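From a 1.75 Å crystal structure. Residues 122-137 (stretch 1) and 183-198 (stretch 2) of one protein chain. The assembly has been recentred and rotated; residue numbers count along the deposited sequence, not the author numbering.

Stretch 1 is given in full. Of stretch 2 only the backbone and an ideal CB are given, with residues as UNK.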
# COMPACT_ATOMS: atom_id res chain seq x y z
N LEU C 122 -29.86 -23.34 9.84
CA LEU C 122 -29.26 -24.23 8.88
C LEU C 122 -29.26 -25.60 9.51
O LEU C 122 -28.78 -25.79 10.63
CB LEU C 122 -27.83 -23.74 8.58
CG LEU C 122 -27.07 -24.34 7.41
CD1 LEU C 122 -27.59 -23.79 6.10
CD2 LEU C 122 -25.56 -24.01 7.58
N THR C 123 -29.84 -26.58 8.82
CA THR C 123 -29.83 -27.94 9.31
C THR C 123 -28.52 -28.58 8.87
O THR C 123 -28.15 -28.47 7.70
CB THR C 123 -31.01 -28.74 8.74
OG1 THR C 123 -32.21 -28.22 9.32
CG2 THR C 123 -30.87 -30.23 9.07
N VAL C 124 -27.82 -29.19 9.82
CA VAL C 124 -26.53 -29.83 9.57
C VAL C 124 -26.68 -31.29 9.92
O VAL C 124 -27.57 -31.67 10.68
CB VAL C 124 -25.35 -29.19 10.39
CG1 VAL C 124 -25.09 -27.75 9.91
CG2 VAL C 124 -25.60 -29.25 11.89
N THR C 125 -25.81 -32.12 9.35
CA THR C 125 -25.88 -33.56 9.57
C THR C 125 -24.57 -34.18 10.03
O THR C 125 -24.51 -35.37 10.30
CB THR C 125 -26.35 -34.29 8.30
OG1 THR C 125 -25.45 -34.01 7.23
CG2 THR C 125 -27.73 -33.79 7.89
N SER C 126 -23.53 -33.36 10.17
CA SER C 126 -22.21 -33.87 10.48
C SER C 126 -21.49 -32.95 11.45
O SER C 126 -22.08 -31.98 11.95
CB SER C 126 -21.43 -34.08 9.18
OG SER C 126 -20.12 -34.53 9.47
N ASN C 127 -20.23 -33.26 11.76
CA ASN C 127 -19.44 -32.44 12.70
C ASN C 127 -18.72 -31.25 12.03
O ASN C 127 -18.10 -30.43 12.71
CB ASN C 127 -18.46 -33.31 13.49
CG ASN C 127 -17.42 -33.97 12.60
OD1 ASN C 127 -17.63 -34.15 11.41
ND2 ASN C 127 -16.30 -34.34 13.20
N VAL C 128 -18.81 -31.19 10.71
CA VAL C 128 -18.20 -30.12 9.89
C VAL C 128 -19.20 -29.81 8.78
O VAL C 128 -19.88 -30.72 8.28
CB VAL C 128 -16.84 -30.56 9.28
CG1 VAL C 128 -16.31 -29.51 8.32
CG2 VAL C 128 -15.79 -30.80 10.36
N VAL C 129 -19.30 -28.55 8.37
CA VAL C 129 -20.17 -28.16 7.28
C VAL C 129 -19.42 -27.16 6.39
O VAL C 129 -18.54 -26.43 6.87
CB VAL C 129 -21.48 -27.53 7.80
CG1 VAL C 129 -21.21 -26.23 8.60
CG2 VAL C 129 -22.48 -27.28 6.68
N LEU C 130 -19.78 -27.17 5.10
CA LEU C 130 -19.28 -26.21 4.14
C LEU C 130 -20.41 -25.25 3.76
O LEU C 130 -21.56 -25.65 3.60
CB LEU C 130 -18.74 -26.92 2.89
CG LEU C 130 -17.28 -27.38 2.94
CD1 LEU C 130 -16.90 -28.34 4.08
CD2 LEU C 130 -16.90 -27.98 1.57
N LEU C 131 -20.07 -23.98 3.62
CA LEU C 131 -21.07 -22.92 3.31
C LEU C 131 -20.49 -22.07 2.21
O LEU C 131 -19.43 -21.48 2.35
CB LEU C 131 -21.34 -22.06 4.54
CG LEU C 131 -22.63 -21.27 4.56
CD1 LEU C 131 -23.85 -22.24 4.39
CD2 LEU C 131 -22.80 -20.44 5.88
N THR C 132 -21.22 -22.01 1.11
CA THR C 132 -20.76 -21.38 -0.12
C THR C 132 -21.39 -19.99 -0.32
O THR C 132 -22.60 -19.79 -0.11
CB THR C 132 -20.95 -22.36 -1.32
OG1 THR C 132 -20.05 -23.46 -1.15
CG2 THR C 132 -20.64 -21.64 -2.66
N PHE C 133 -20.56 -19.03 -0.76
CA PHE C 133 -20.94 -17.62 -0.97
C PHE C 133 -20.57 -17.27 -2.41
O PHE C 133 -19.46 -16.89 -2.72
CB PHE C 133 -20.18 -16.71 0.01
CG PHE C 133 -20.65 -16.86 1.42
CD1 PHE C 133 -21.69 -16.06 1.89
CD2 PHE C 133 -20.09 -17.85 2.24
CE1 PHE C 133 -22.16 -16.21 3.21
CE2 PHE C 133 -20.58 -18.04 3.59
CZ PHE C 133 -21.59 -17.21 4.06
N ASP C 134 -21.54 -17.41 -3.29
CA ASP C 134 -21.38 -17.12 -4.73
C ASP C 134 -22.03 -15.78 -4.98
O ASP C 134 -23.17 -15.57 -4.54
CB ASP C 134 -22.19 -18.22 -5.44
CG ASP C 134 -22.17 -18.11 -6.96
OD1 ASP C 134 -21.92 -17.04 -7.53
OD2 ASP C 134 -22.49 -19.16 -7.57
N LEU C 135 -21.35 -14.89 -5.70
CA LEU C 135 -21.91 -13.51 -5.92
C LEU C 135 -23.29 -13.54 -6.59
O LEU C 135 -24.09 -12.63 -6.38
CB LEU C 135 -20.96 -12.64 -6.75
CG LEU C 135 -19.58 -12.30 -6.19
CD1 LEU C 135 -18.86 -11.42 -7.26
CD2 LEU C 135 -19.72 -11.59 -4.82
N SER C 136 -23.56 -14.60 -7.37
CA SER C 136 -24.88 -14.77 -8.02
C SER C 136 -26.05 -14.95 -7.07
O SER C 136 -27.19 -14.72 -7.48
CB SER C 136 -24.85 -15.93 -9.01
OG SER C 136 -24.05 -15.53 -10.10
N ASP C 137 -25.77 -15.34 -5.82
CA ASP C 137 -26.78 -15.54 -4.78
C ASP C 137 -27.08 -14.30 -3.90
O ASP C 137 -27.87 -14.37 -2.95
CB ASP C 137 -26.42 -16.75 -3.92
CG ASP C 137 -26.49 -18.04 -4.69
OD1 ASP C 137 -27.45 -18.20 -5.49
OD2 ASP C 137 -25.62 -18.90 -4.51
N UNK C 183 -13.22 -16.59 -9.06
CA UNK C 183 -13.24 -15.16 -8.64
C UNK C 183 -14.58 -14.76 -7.97
O UNK C 183 -14.63 -13.80 -7.20
CB UNK C 183 -12.99 -14.26 -9.85
N UNK C 184 -15.66 -15.47 -8.30
CA UNK C 184 -17.00 -15.09 -7.81
C UNK C 184 -17.49 -15.92 -6.62
O UNK C 184 -18.56 -15.65 -6.09
CB UNK C 184 -18.01 -15.22 -8.95
N UNK C 185 -16.73 -16.93 -6.20
CA UNK C 185 -17.29 -17.91 -5.26
C UNK C 185 -16.26 -18.32 -4.23
O UNK C 185 -15.18 -18.78 -4.58
CB UNK C 185 -17.80 -19.14 -6.00
N UNK C 186 -16.60 -18.19 -2.94
CA UNK C 186 -15.81 -18.79 -1.90
C UNK C 186 -16.66 -19.69 -1.04
O UNK C 186 -17.89 -19.55 -0.98
CB UNK C 186 -15.13 -17.71 -1.05
N UNK C 187 -16.00 -20.64 -0.42
CA UNK C 187 -16.63 -21.59 0.50
C UNK C 187 -15.87 -21.60 1.83
O UNK C 187 -14.64 -21.63 1.86
CB UNK C 187 -16.67 -22.99 -0.11
N UNK C 188 -16.62 -21.52 2.92
CA UNK C 188 -16.04 -21.66 4.24
C UNK C 188 -16.34 -23.04 4.83
O UNK C 188 -17.40 -23.62 4.56
CB UNK C 188 -16.56 -20.56 5.16
N UNK C 189 -15.41 -23.55 5.63
CA UNK C 189 -15.53 -24.85 6.29
C UNK C 189 -15.42 -24.62 7.81
O UNK C 189 -14.48 -23.97 8.28
CB UNK C 189 -14.46 -25.82 5.79
N UNK C 190 -16.37 -25.15 8.57
CA UNK C 190 -16.35 -24.95 10.02
C UNK C 190 -17.03 -26.06 10.82
O UNK C 190 -17.91 -26.77 10.29
CB UNK C 190 -17.02 -23.62 10.35
N UNK C 191 -16.59 -26.25 12.08
CA UNK C 191 -17.21 -27.23 12.96
C UNK C 191 -18.64 -26.81 13.26
O UNK C 191 -18.93 -25.60 13.38
CB UNK C 191 -16.41 -27.39 14.25
N UNK C 192 -19.52 -27.80 13.40
CA UNK C 192 -20.93 -27.57 13.72
C UNK C 192 -21.27 -27.66 15.21
O UNK C 192 -22.42 -27.38 15.60
CB UNK C 192 -21.79 -28.58 12.96
N UNK C 193 -20.29 -28.05 16.04
CA UNK C 193 -20.48 -28.08 17.50
C UNK C 193 -21.07 -29.38 18.02
O UNK C 193 -21.51 -29.44 19.17
CB UNK C 193 -21.39 -26.92 17.92
N UNK C 194 -21.11 -30.41 17.18
CA UNK C 194 -21.59 -31.74 17.56
C UNK C 194 -21.63 -32.73 16.40
O UNK C 194 -20.94 -32.56 15.40
CB UNK C 194 -22.99 -31.62 18.17
N UNK C 195 -22.44 -33.77 16.55
CA UNK C 195 -22.59 -34.80 15.51
C UNK C 195 -24.06 -35.01 15.21
O UNK C 195 -24.94 -34.54 15.95
CB UNK C 195 -21.94 -36.12 15.94
N UNK C 196 -24.34 -35.69 14.09
CA UNK C 196 -25.71 -36.03 13.73
C UNK C 196 -26.54 -34.86 13.24
O UNK C 196 -26.03 -33.74 13.07
CB UNK C 196 -26.41 -36.66 14.94
N UNK C 197 -27.82 -35.14 12.97
CA UNK C 197 -28.77 -34.12 12.51
C UNK C 197 -29.04 -33.14 13.65
O UNK C 197 -29.26 -33.54 14.80
CB UNK C 197 -30.07 -34.76 12.03
N UNK C 198 -28.99 -31.85 13.31
CA UNK C 198 -29.13 -30.79 14.29
C UNK C 198 -29.34 -29.51 13.55
O UNK C 198 -29.22 -29.46 12.33
CB UNK C 198 -27.92 -30.70 15.22

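Strand 185-191 runs antiparallel to strand 128-134, so its side chains alternate between the face of Leu-130 and Thr-132 and that of Val-129, Leu-131 and Phe-133.

Position 183 has nothing of stretch 1 within reach of its CB; many residues would do, and it is Ser-183. At 184 the CB points sideways, 4.5 Å from Asp-134 OD1, with the hydroxyl of Ser-136 farther out. A long donor suits. Arg-184 sends NH2 to Ser-136 OG (3.1 Å, a hydrogen bond) and lays one guanidinium face on Leu-135 CB; its NE reaches Asp-134 OD1 through water 4.

Position 185 pairs with Asp-134, near the methyl of Thr-132, and a beta-branched residue fits the extended backbone. Val-185 packs CG1 against Thr-132 CG2 at 3.5 Å.

The CB at 186 lies on the same side of the sheet as the Phe-133 side chain, so a large apolar residue is expected. It is Phe-186: chi1 p swings its ring over Phe-133 CB, 3.7 Å from the ring centroid, while the two rings, near parallel, are slid apart.

At 187 the ideal CB is 3.6 Å from Thr-132 OG1. Ser or Thr could answer that hydroxyl, and Thr also favours a strand. Thr-187 OG1 hydrogen-bonds Thr-132 OG1 at 2.7 Å, and its CG2 touches Leu-130 CB at 3.8 Å.

Position 188 returns to the apolar face, beside Leu-131 and the Phe-133 ring; Ile, Leu or Val would suit. Ile-188 places CG1 3.8 Å from Leu-131 CB and CD1 at the edge of the Phe-133 ring.

At 189, Leu-130 and Val-128 offer methyl groups, welcoming Val, Ile or Thr. Thr-189 sets CG2 3.5 Å from Val-128 CG1.

Position 190 faces Val-129 and has room for an aromatic ring. Phe-190 covers Val-129 CG1 with a ring face, its centroid 3.7 Å away, and meets Leu-131 CB with its edge.

Position 191 donates no backbone hydrogen bond to stretch 1, and its phi of -65° permits proline: Pro-191.

The CB at 192 points toward stretch 1, 3.6 Å from Ser-126 O and 4.0 Å from Val-124 CG2. A small residue with both hydroxyl and methyl is ideal. Thr-192 donates OG1 to Ser-126 O (2.7 Å) and rests CG2 3.7 Å from Val-129 CG1.

At 193, a CB would jam against the preceding carbonyl, requiring Gly-193. At 194 an ideal CB would point away, with no atom of stretch 1 within 5.5 Å, so the visible contact chooses no side chain; the deposited residue is Gly-194. At 195 the CB points sideways, 5.1 Å from Asn-127 CB, so a short polar residue is one of several that would do; Asp-195 OD1 approaches Asn-127 CB (3.4 Å). Positive phi at 196 favours Gly-196. At 197 the CB points sideways, 4.9 Å from Thr-125 CG2, and a small polar or beta-branched residue would do; Thr-197 sets OG1 3.8 Å from Thr-125 CG2. At 198 the CB is 4.3 Å from Val-124 CG2, and Ala-198 suffices.

Stretch 2, residues 183-198: SRVFTITFPTGGDGTA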
# COMPACT_ATOMS: atom_id res chain seq x y z
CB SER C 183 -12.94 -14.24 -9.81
OG SER C 183 -13.99 -14.35 -10.77
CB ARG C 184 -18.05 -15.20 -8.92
CG ARG C 184 -17.84 -14.20 -10.06
CD ARG C 184 -18.88 -14.44 -11.18
NE ARG C 184 -20.27 -14.25 -10.76
CZ ARG C 184 -20.93 -13.10 -10.78
NH1 ARG C 184 -20.32 -11.99 -11.17
NH2 ARG C 184 -22.20 -13.05 -10.40
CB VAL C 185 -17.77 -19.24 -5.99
CG1 VAL C 185 -18.37 -20.24 -4.98
CG2 VAL C 185 -18.72 -18.94 -7.10
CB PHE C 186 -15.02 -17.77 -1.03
CG PHE C 186 -15.88 -16.92 -0.12
CD1 PHE C 186 -16.42 -15.72 -0.60
CD2 PHE C 186 -16.06 -17.27 1.25
CE1 PHE C 186 -17.16 -14.91 0.23
CE2 PHE C 186 -16.79 -16.44 2.12
CZ PHE C 186 -17.37 -15.26 1.59
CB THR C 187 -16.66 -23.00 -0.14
OG1 THR C 187 -17.42 -22.93 -1.35
CG2 THR C 187 -17.28 -24.03 0.82
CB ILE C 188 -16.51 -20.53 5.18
CG1 ILE C 188 -17.99 -20.66 5.50
CG2 ILE C 188 -16.14 -19.17 4.53
CD1 ILE C 188 -18.47 -19.64 6.55
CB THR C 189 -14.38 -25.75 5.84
OG1 THR C 189 -14.49 -25.98 4.42
CG2 THR C 189 -14.42 -27.08 6.61
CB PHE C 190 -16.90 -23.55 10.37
CG PHE C 190 -18.34 -23.31 9.97
CD1 PHE C 190 -18.66 -22.74 8.74
CD2 PHE C 190 -19.40 -23.60 10.87
CE1 PHE C 190 -20.00 -22.50 8.39
CE2 PHE C 190 -20.72 -23.38 10.50
CZ PHE C 190 -21.03 -22.81 9.28
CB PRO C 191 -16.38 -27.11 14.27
CG PRO C 191 -15.13 -26.44 13.87
CD PRO C 191 -15.49 -25.52 12.76
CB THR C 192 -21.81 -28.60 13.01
OG1 THR C 192 -21.45 -29.91 13.50
CG2 THR C 192 -21.65 -28.51 11.48
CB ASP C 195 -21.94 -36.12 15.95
CG ASP C 195 -20.43 -36.00 16.10
OD1 ASP C 195 -19.71 -36.08 15.08
OD2 ASP C 195 -19.95 -35.86 17.25
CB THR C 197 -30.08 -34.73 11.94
OG1 THR C 197 -29.79 -35.40 10.70
CG2 THR C 197 -31.13 -33.65 11.65
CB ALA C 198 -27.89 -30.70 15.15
O HOH W 1 -24.16 -32.06 13.82
O HOH W 2 -18.08 -30.07 15.62
O HOH W 3 -17.98 -14.41 -3.33
O HOH W 4 -21.27 -16.77 -10.10
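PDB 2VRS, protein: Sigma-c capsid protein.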